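Local structure of chloroplast pentatricopeptide repeat protein 10 (Zea mays, 4M59) at residues A[461-464]-A[465-469]; A[549-552]-A[553-557]; A[582-585]-A[586-589]. The protein binds two similar single-stranded RNA elements, in the chloroplast atpH 5'-UTR and psaJ 3'-UTR, and shields these transcripts from exonucleases. The protein carries 4 engineered substitutions. All blocks are in the same frame, centred on the assembly; numbering follows the deposited sequence.

Interaction 1. Residues A[461-464]-A[465-469]; sequences SLLL and QCYAK
The phenol ring of Tyr-467 meets Leu-463 one helical turn earlier. Near the plane of the ring, at its edge, lies Leu-464 CA, while the carbonyl oxygen of Leu-463 approaches obliquely, 3.0 Å from Tyr-467 CD2. The isobutyl group of Leu-463 runs beside the ring and points the same way; its branch carbon CG makes the apolar contact, 3.6 Å from Tyr-467 CE2. That parallel course follows from two different first torsions: Leu-463 sets CG opposite its own nitrogen (chi1 -176°), whereas Tyr-467 sets CG opposite its carbonyl carbon (chi1 -80°). Beyond the contact, Tyr-467 meets the ring of Trp-438, and its OH is hydrogen-bonded to Gln-442 NE2, which ties the far end of the ring to helix 438-449.

Leu-463, Leu-464 and Tyr-467 lie on helix 458-468, in the predicted PPR 12 of an alpha-helical repeat superhelix wound on RNA. The i to i+4 bond from Gln-465 N to Ser-461 O measures 2.7 Å, and Cys-466 N reaches Leu-462 O at 2.6 Å. Further on the pattern changes: Tyr-467 N bonds Leu-464 O at 3.0 Å from well above the carbonyl plane, and its bond to Leu-463 O is weak. Gln-465 extends beyond CG, and that carbon passes 3.4 Å from Ser-461 O. The hydroxyl of Ser-461 is hydrogen-bonded to Thr-498 OG1 on helix 493-504, a helix that Leu-464 also touches, and Lys-469 packs on a uracil base of the bound RNA.

Interaction 2. Residues A[549-552]-A[553-557]; sequences EVFD and SIKRS
Lys-555 turns its end toward Phe-551 and Asp-552, the residues four and three positions before it. The bend is at chi3 (-84°) in an otherwise extended chain, and it brings CE within 3.5 Å of Phe-551 CE2. This approach to the ring is oblique. Asp-552 lies alongside the lysine and points the same way, its OD1 3.6 Å from Lys-555 NZ, a long salt bridge. The same OD1 sits in the plane of the Phe-551 ring, at its edge. Phe-551 holds its ring carbon CG opposite the backbone nitrogen (chi1 -179°), beside its carbonyl carbon, which swings the ring toward the next turn where Lys-555 arrives.

The backbone beneath is helical: Arg-556 N bonds Asp-552 O at 2.6 Å and Lys-555 N bonds Phe-551 O at 3.2 Å. Arg-556 CG, anti to its carbonyl carbon (chi1 -52°), lies 3.1 Å from Asp-552 O.

Lys-555 also packs on Arg-352 of the second subunit. Within its own chain, helix 544-555 of the predicted PPR 14 contacts two helices: Val-550 and Ile-554 touch helix 528-539, while Phe-551 and Ile-554 both pack on helix 563-575.

Interaction 3. Residues A[582-585]-A[586-589]; sequences AEKI and LNQL
Ile-585 and Leu-589 meet side by side, one turn apart on helix 580-590, with Ile-585 CG2 4.2 Å from Leu-589 CD1. The helix belongs to the predicted PPR 15, one of the helical repeats that build the superhelix. The two side chains point the same way; Ile-585 touches with CG2, the branch anti to its backbone N, and Leu-589 has CG anti to its carbonyl carbon (chi1 -71°). In the leucine this also places CG 3.1 Å from Ile-585 O.

On another flank the amide of Asn-587 crosses Glu-583. Its ND2 is 4.1 Å from Glu-583 CG, and the carboxylate and amide planes stand 34° apart. Lys-584 crosses the same amide, through its CE.

The backbone bonds run beneath these side chains. Asn-587 N bonds Glu-583 O at 2.7 Å, and Gln-588 N bonds Lys-584 O at 2.8 Å; the bonds of Leu-586 N to Ala-582 O and of Leu-589 N to Ile-585 O are weak.

Farther out, the polar ends have partners of their own. Glu-583 OE1 forms a salt bridge with Arg-620 NH2, and Asn-587 OD1 is hydrogen-bonded to Lys-590 NZ. Ile-585 and Leu-589 both pack on Tyr-566 of helix 563-575, Leu-586 meets Tyr-602 and Val-605 of helix 599-612, and Pro-597 touches both leucines. On the solvent-exposed Gln-588, CG passes 3.1 Å from Lys-584 O.

In the fold
All three interactions are turn-to-turn contacts within single helices, from three different predicted repeats, and none touches another. Interaction 1 is the buried one: five of its eight touching residues are buried, its side-chain contact is leucine against tyrosine, and it lies about 4 Å from the RNA at nearest atoms. Interactions 2 and 3 are partly buried, each with two exposed residues, and lie about 9 and 10 Å from the RNA at nearest atoms. Their centres are 19 Å apart, and helix 563-575 is touched by both. Interaction 2 mixes aromatic contact with a long internal salt bridge, whereas in interaction 3 the charged partner of Glu-583, Arg-620, lies on helix 615-627.

Interaction 1. Residues A[461-464]-A[465-469]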
ATOM      1  N   SER A 461      14.940  13.993   6.457  1.00 71.82           N
ATOM      2  CA  SER A 461      15.096  13.081   5.348  1.00 73.93           C
ATOM      3  C   SER A 461      15.210  13.874   4.060  1.00 73.97           C
ATOM      4  O   SER A 461      16.065  13.612   3.215  1.00 76.73           O
ATOM      5  CB  SER A 461      13.895  12.146   5.288  1.00 89.00           C
ATOM      6  OG  SER A 461      14.256  10.882   4.756  1.00 91.96           O
ATOM      7  N   LEU A 462      14.330  14.854   3.923  1.00 73.42           N
ATOM      8  CA  LEU A 462      14.313  15.729   2.767  1.00 72.84           C
ATOM      9  C   LEU A 462      15.639  16.426   2.631  1.00 74.87           C
ATOM     10  O   LEU A 462      16.236  16.451   1.562  1.00 76.74           O
ATOM     11  CB  LEU A 462      13.235  16.789   2.942  1.00 76.61           C
ATOM     12  CG  LEU A 462      11.866  16.536   2.333  1.00 74.15           C
ATOM     13  CD1 LEU A 462      11.443  15.116   2.535  1.00 74.75           C
ATOM     14  CD2 LEU A 462      10.875  17.465   2.966  1.00 71.44           C
ATOM     15  N   LEU A 463      16.081  17.006   3.731  1.00 79.97           N
ATOM     16  CA  LEU A 463      17.329  17.732   3.768  1.00 81.51           C
ATOM     17  C   LEU A 463      18.441  16.787   3.430  1.00 84.79           C
ATOM     18  O   LEU A 463      19.409  17.149   2.789  1.00 86.60           O
ATOM     19  CB  LEU A 463      17.557  18.293   5.158  1.00 85.82           C
ATOM     20  CG  LEU A 463      18.783  19.176   5.336  1.00 86.85           C
ATOM     21  CD1 LEU A 463      18.582  20.478   4.617  1.00 85.92           C
ATOM     22  CD2 LEU A 463      19.060  19.418   6.796  1.00 86.28           C
ATOM     23  N   LEU A 464      18.299  15.555   3.861  1.00 67.91           N
ATOM     24  CA  LEU A 464      19.316  14.586   3.604  1.00 71.22           C
ATOM     25  C   LEU A 464      19.359  14.325   2.128  1.00 73.37           C
ATOM     26  O   LEU A 464      20.396  14.421   1.508  1.00 75.84           O
ATOM     27  CB  LEU A 464      18.978  13.317   4.335  1.00 77.59           C
ATOM     28  CG  LEU A 464      20.107  12.326   4.458  1.00 80.57           C
ATOM     29  CD1 LEU A 464      21.317  13.027   4.962  1.00 80.71           C
ATOM     30  CD2 LEU A 464      19.670  11.291   5.425  1.00 80.13           C
ATOM     31  N   GLN A 465      18.206  13.996   1.572  1.00 85.20           N
ATOM     32  CA  GLN A 465      18.105  13.729   0.157  1.00 87.06           C
ATOM     33  C   GLN A 465      18.574  14.939  -0.614  1.00 86.92           C
ATOM     34  O   GLN A 465      19.209  14.819  -1.652  1.00 89.89           O
ATOM     35  CB  GLN A 465      16.663  13.391  -0.209  1.00 90.64           C
ATOM     36  CG  GLN A 465      16.236  12.011   0.223  1.00 91.75           C
ATOM     37  CD  GLN A 465      14.801  11.692  -0.135  1.00 89.00           C
ATOM     38  OE1 GLN A 465      13.944  12.567  -0.163  1.00 85.06           O
ATOM     39  NE2 GLN A 465      14.530  10.423  -0.406  1.00 91.09           N
ATOM     40  N   CYS A 466      18.247  16.111  -0.084  1.00 74.43           N
ATOM     41  CA  CYS A 466      18.606  17.374  -0.711  1.00 73.91           C
ATOM     42  C   CYS A 466      20.114  17.504  -0.886  1.00 77.17           C
ATOM     43  O   CYS A 466      20.584  18.087  -1.863  1.00 78.32           O
ATOM     44  CB  CYS A 466      18.075  18.545   0.114  1.00 78.10           C
ATOM     45  SG  CYS A 466      17.542  19.969  -0.863  1.00 75.98           S
ATOM     46  N   TYR A 467      20.870  16.966   0.066  1.00 71.75           N
ATOM     47  CA  TYR A 467      22.319  17.074   0.011  1.00 73.84           C
ATOM     48  C   TYR A 467      22.868  16.038  -0.943  1.00 77.47           C
ATOM     49  O   TYR A 467      23.942  16.187  -1.496  1.00 78.89           O
ATOM     50  CB  TYR A 467      22.932  16.821   1.390  1.00 80.76           C
ATOM     51  CG  TYR A 467      22.895  17.972   2.370  1.00 77.94           C
ATOM     52  CD1 TYR A 467      23.552  19.151   2.110  1.00 77.36           C
ATOM     53  CD2 TYR A 467      22.245  17.851   3.579  1.00 76.05           C
ATOM     54  CE1 TYR A 467      23.535  20.189   3.006  1.00 75.18           C
ATOM     55  CE2 TYR A 467      22.225  18.888   4.486  1.00 73.99           C
ATOM     56  CZ  TYR A 467      22.874  20.052   4.190  1.00 73.68           C
ATOM     57  OH  TYR A 467      22.861  21.090   5.083  1.00 71.97           O
ATOM     58  N   ALA A 468      22.120  14.971  -1.123  1.00 78.02           N
ATOM     59  CA  ALA A 468      22.599  13.858  -1.912  1.00 81.34           C
ATOM     60  C   ALA A 468      22.624  14.182  -3.392  1.00 81.52           C
ATOM     61  O   ALA A 468      23.586  13.902  -4.083  1.00 82.66           O
ATOM     62  CB  ALA A 468      21.734  12.669  -1.661  1.00115.62           C
ATOM     63  N   LYS A 469      21.542  14.773  -3.878  1.00109.57           N
ATOM     64  CA  LYS A 469      21.416  15.084  -5.287  1.00107.46           C
ATOM     65  C   LYS A 469      22.405  16.163  -5.665  1.00106.98           C
ATOM     66  O   LYS A 469      22.717  16.363  -6.831  1.00105.68           O
ATOM     67  CB  LYS A 469      19.989  15.517  -5.595  1.00106.51           C
ATOM     68  CG  LYS A 469      19.630  15.539  -7.065  1.00103.74           C
ATOM     69  CD  LYS A 469      20.247  14.372  -7.790  1.00105.84           C
ATOM     70  CE  LYS A 469      19.683  14.236  -9.178  1.00103.03           C
ATOM     71  NZ  LYS A 469      19.546  15.556  -9.827  1.00 99.86           N
TER

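Interaction 2. Residues A[549-552]-A[553-557]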
ATOM      1  N   GLU A 549      29.133 -11.613   0.909  1.00112.56           N
ATOM      2  CA  GLU A 549      28.516 -11.834   2.193  1.00111.56           C
ATOM      3  C   GLU A 549      27.175 -11.151   2.225  1.00109.53           C
ATOM      4  O   GLU A 549      26.254 -11.625   2.865  1.00108.99           O
ATOM      5  CB  GLU A 549      29.401 -11.307   3.317  1.00124.06           C
ATOM      6  CG  GLU A 549      29.622 -12.299   4.438  1.00124.89           C
ATOM      7  CD  GLU A 549      30.495 -11.733   5.534  1.00125.57           C
ATOM      8  OE1 GLU A 549      30.874 -10.551   5.438  1.00124.52           O
ATOM      9  OE2 GLU A 549      30.802 -12.465   6.494  1.00127.92           O
ATOM     10  N   VAL A 550      27.077 -10.052   1.502  1.00 86.47           N
ATOM     11  CA  VAL A 550      25.827  -9.330   1.417  0.77 85.26           C
ATOM     12  C   VAL A 550      24.814 -10.100   0.597  0.73 84.84           C
ATOM     13  O   VAL A 550      23.673 -10.216   0.965  0.58 84.52           O
ATOM     14  CB  VAL A 550      26.035  -7.954   0.808  0.34 84.78           C
ATOM     15  CG1 VAL A 550      24.741  -7.253   0.615  1.00 84.48           C
ATOM     16  CG2 VAL A 550      26.887  -7.148   1.692  1.00 85.00           C
ATOM     17  N   PHE A 551      25.264 -10.636  -0.515  1.00 80.69           N
ATOM     18  CA  PHE A 551      24.423 -11.404  -1.411  1.00 80.25           C
ATOM     19  C   PHE A 551      23.778 -12.588  -0.713  1.00 80.31           C
ATOM     20  O   PHE A 551      22.586 -12.828  -0.848  1.00 79.44           O
ATOM     21  CB  PHE A 551      25.249 -11.896  -2.588  1.00 79.55           C
ATOM     22  CG  PHE A 551      24.473 -12.675  -3.597  1.00 79.09           C
ATOM     23  CD1 PHE A 551      23.749 -12.041  -4.568  1.00 77.76           C
ATOM     24  CD2 PHE A 551      24.495 -14.044  -3.590  1.00 80.09           C
ATOM     25  CE1 PHE A 551      23.054 -12.753  -5.488  1.00 77.26           C
ATOM     26  CE2 PHE A 551      23.798 -14.756  -4.515  1.00 79.53           C
ATOM     27  CZ  PHE A 551      23.078 -14.110  -5.461  1.00 78.01           C
ATOM     28  N   ASP A 552      24.572 -13.336   0.030  1.00123.15           N
ATOM     29  CA  ASP A 552      24.042 -14.486   0.723  1.00124.39           C
ATOM     30  C   ASP A 552      23.132 -14.005   1.818  1.00124.51           C
ATOM     31  O   ASP A 552      22.082 -14.575   2.060  1.00125.38           O
ATOM     32  CB  ASP A 552      25.175 -15.313   1.308  1.00137.97           C
ATOM     33  CG  ASP A 552      26.145 -15.788   0.253  1.00138.50           C
ATOM     34  OD1 ASP A 552      25.822 -15.680  -0.943  1.00137.82           O
ATOM     35  OD2 ASP A 552      27.230 -16.288   0.623  1.00140.58           O
ATOM     36  N   SER A 553      23.532 -12.928   2.463  1.00 91.93           N
ATOM     37  CA  SER A 553      22.739 -12.380   3.531  1.00 92.30           C
ATOM     38  C   SER A 553      21.437 -11.838   3.011  1.00 91.15           C
ATOM     39  O   SER A 553      20.531 -11.575   3.778  1.00 91.92           O
ATOM     40  CB  SER A 553      23.495 -11.287   4.253  1.00 88.95           C
ATOM     41  OG  SER A 553      24.214 -11.823   5.345  1.00 90.93           O
ATOM     42  N   ILE A 554      21.352 -11.641   1.704  1.00105.90           N
ATOM     43  CA  ILE A 554      20.087 -11.307   1.091  1.00105.54           C
ATOM     44  C   ILE A 554      19.303 -12.591   1.084  1.00106.56           C
ATOM     45  O   ILE A 554      18.123 -12.619   1.417  1.00107.35           O
ATOM     46  CB  ILE A 554      20.263 -10.847  -0.362  1.00102.47           C
ATOM     47  CG1 ILE A 554      20.852  -9.444  -0.419  1.00103.04           C
ATOM     48  CG2 ILE A 554      18.948 -10.858  -1.112  1.00102.43           C
ATOM     49  CD1 ILE A 554      21.096  -8.962  -1.809  1.00102.65           C
ATOM     50  N   LYS A 555      19.966 -13.673   0.696  1.00106.80           N
ATOM     51  CA  LYS A 555      19.330 -14.985   0.643  1.00108.43           C
ATOM     52  C   LYS A 555      18.890 -15.438   2.031  1.00110.59           C
ATOM     53  O   LYS A 555      17.772 -15.929   2.207  1.00111.76           O
ATOM     54  CB  LYS A 555      20.280 -16.015   0.029  1.00111.46           C
ATOM     55  CG  LYS A 555      20.412 -15.916  -1.482  1.00109.89           C
ATOM     56  CD  LYS A 555      21.209 -17.080  -2.043  1.00111.19           C
ATOM     57  CE  LYS A 555      22.704 -16.822  -1.956  1.00111.34           C
ATOM     58  NZ  LYS A 555      23.491 -17.856  -2.683  1.00112.84           N
ATOM     59  N   ARG A 556      19.769 -15.267   3.012  0.74 74.70           N
ATOM     60  CA  ARG A 556      19.469 -15.657   4.385  0.57 77.74           C
ATOM     61  C   ARG A 556      18.357 -14.794   4.972  1.00 77.60           C
ATOM     62  O   ARG A 556      17.783 -15.125   6.008  0.49 80.39           O
ATOM     63  CB  ARG A 556      20.727 -15.560   5.252  1.00 82.07           C
ATOM     64  CG  ARG A 556      21.931 -16.293   4.690  1.00 82.47           C
ATOM     65  CD  ARG A 556      22.388 -17.404   5.624  0.54 85.95           C
ATOM     66  NE  ARG A 556      22.972 -18.526   4.895  0.25 87.28           N
ATOM     67  CZ  ARG A 556      23.942 -19.299   5.371  0.20 90.00           C
ATOM     68  NH1 ARG A 556      24.448 -19.072   6.575  0.20 91.61           N
ATOM     69  NH2 ARG A 556      24.415 -20.300   4.640  1.00 91.33           N
ATOM     70  N   SER A 557      18.059 -13.687   4.302  1.00 80.27           N
ATOM     71  CA  SER A 557      17.017 -12.773   4.753  0.56 80.25           C
ATOM     72  C   SER A 557      15.638 -13.251   4.309  1.00 81.26           C
ATOM     73  O   SER A 557      14.684 -13.235   5.085  0.28 83.29           O
ATOM     74  CB  SER A 557      17.278 -11.361   4.235  1.00 78.74           C
ATOM     75  OG  SER A 557      16.285 -10.460   4.691  0.42 79.19           O
TER

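Interaction 3. Residues A[582-585]-A[586-589]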
ATOM      1  N   ALA A 582      31.388 -14.068 -14.535  1.00102.14           N
ATOM      2  CA  ALA A 582      30.351 -13.094 -14.777  1.00 95.71           C
ATOM      3  C   ALA A 582      29.387 -13.599 -15.826  1.00 92.62           C
ATOM      4  O   ALA A 582      28.210 -13.266 -15.800  1.00 88.04           O
ATOM      5  CB  ALA A 582      30.953 -11.792 -15.199  1.00 88.86           C
ATOM      6  N   GLU A 583      29.879 -14.408 -16.749  1.00120.37           N
ATOM      7  CA  GLU A 583      29.052 -14.896 -17.842  1.00117.73           C
ATOM      8  C   GLU A 583      28.217 -16.078 -17.405  1.00117.52           C
ATOM      9  O   GLU A 583      27.130 -16.304 -17.922  1.00114.05           O
ATOM     10  CB  GLU A 583      29.908 -15.297 -19.033  1.00123.50           C
ATOM     11  CG  GLU A 583      29.117 -15.640 -20.263  1.00120.54           C
ATOM     12  CD  GLU A 583      29.944 -16.353 -21.281  0.28124.76           C
ATOM     13  OE1 GLU A 583      29.590 -16.300 -22.468  1.00122.34           O
ATOM     14  OE2 GLU A 583      30.955 -16.973 -20.897  1.00131.02           O
ATOM     15  N   LYS A 584      28.729 -16.823 -16.430  0.93131.48           N
ATOM     16  CA  LYS A 584      28.001 -17.954 -15.869  0.93131.18           C
ATOM     17  C   LYS A 584      26.664 -17.487 -15.303  0.93125.60           C
ATOM     18  O   LYS A 584      25.666 -18.207 -15.367  0.93123.64           O
ATOM     19  CB  LYS A 584      28.826 -18.634 -14.776  0.93149.10           C
ATOM     20  CG  LYS A 584      29.345 -20.011 -15.161  0.93154.06           C
ATOM     21  CD  LYS A 584      28.274 -20.828 -15.865  0.93151.28           C
ATOM     22  CE  LYS A 584      28.846 -21.583 -17.052  0.93155.37           C
ATOM     23  NZ  LYS A 584      28.666 -23.053 -16.919  0.93157.47           N
ATOM     24  N   ILE A 585      26.648 -16.276 -14.751  1.00 97.27           N
ATOM     25  CA  ILE A 585      25.428 -15.709 -14.213  1.00 92.97           C
ATOM     26  C   ILE A 585      24.528 -15.205 -15.316  1.00 89.79           C
ATOM     27  O   ILE A 585      23.317 -15.328 -15.237  1.00 87.52           O
ATOM     28  CB  ILE A 585      25.740 -14.588 -13.227  1.00 93.84           C
ATOM     29  CG1 ILE A 585      26.738 -15.071 -12.186  1.00 97.56           C
ATOM     30  CG2 ILE A 585      24.486 -14.120 -12.539  1.00 90.55           C
ATOM     31  CD1 ILE A 585      26.998 -14.081 -11.112  1.00 97.07           C
ATOM     32  N   LEU A 586      25.125 -14.650 -16.351  1.00 78.67           N
ATOM     33  CA  LEU A 586      24.354 -14.202 -17.486  1.00 76.14           C
ATOM     34  C   LEU A 586      23.692 -15.403 -18.107  1.00 76.13           C
ATOM     35  O   LEU A 586      22.570 -15.338 -18.581  1.00 74.68           O
ATOM     36  CB  LEU A 586      25.262 -13.541 -18.507  1.00 74.71           C
ATOM     37  CG  LEU A 586      24.543 -13.060 -19.753  1.00 72.48           C
ATOM     38  CD1 LEU A 586      23.894 -11.734 -19.484  1.00 70.63           C
ATOM     39  CD2 LEU A 586      25.513 -12.965 -20.873  1.00 73.54           C
ATOM     40  N   ASN A 587      24.396 -16.517 -18.101  1.00 83.35           N
ATOM     41  CA  ASN A 587      23.829 -17.743 -18.593  1.00 83.69           C
ATOM     42  C   ASN A 587      22.764 -18.213 -17.635  1.00 82.83           C
ATOM     43  O   ASN A 587      21.681 -18.618 -18.031  1.00 82.18           O
ATOM     44  CB  ASN A 587      24.914 -18.796 -18.723  1.00 96.41           C
ATOM     45  CG  ASN A 587      25.798 -18.561 -19.913  1.00 98.34           C
ATOM     46  OD1 ASN A 587      25.403 -17.898 -20.867  1.00 95.55           O
ATOM     47  ND2 ASN A 587      27.001 -19.106 -19.868  0.84103.59           N
ATOM     48  N   GLN A 588      23.083 -18.139 -16.357  1.00 92.22           N
ATOM     49  CA  GLN A 588      22.175 -18.568 -15.324  1.00 91.67           C
ATOM     50  C   GLN A 588      20.910 -17.760 -15.356  1.00 89.35           C
ATOM     51  O   GLN A 588      19.865 -18.225 -14.913  1.00 89.17           O
ATOM     52  CB  GLN A 588      22.809 -18.376 -13.966  1.00 88.19           C
ATOM     53  CG  GLN A 588      23.561 -19.557 -13.469  0.51 91.54           C
ATOM     54  CD  GLN A 588      23.601 -19.581 -11.970  0.41 91.72           C
ATOM     55  OE1 GLN A 588      23.827 -18.560 -11.328  1.00 91.03           O
ATOM     56  NE2 GLN A 588      23.357 -20.748 -11.395  0.75 92.93           N
ATOM     57  N   LEU A 589      20.997 -16.543 -15.854  0.57 79.99           N
ATOM     58  CA  LEU A 589      19.833 -15.693 -15.881  1.00 78.62           C
ATOM     59  C   LEU A 589      19.098 -15.884 -17.163  0.14 78.78           C
ATOM     60  O   LEU A 589      17.970 -15.445 -17.301  0.58 78.55           O
ATOM     61  CB  LEU A 589      20.229 -14.240 -15.748  0.63 71.70           C
ATOM     62  CG  LEU A 589      20.726 -13.828 -14.379  0.77 71.74           C
ATOM     63  CD1 LEU A 589      21.226 -12.430 -14.479  1.00 71.67           C
ATOM     64  CD2 LEU A 589      19.619 -13.916 -13.384  1.00 71.42           C
TER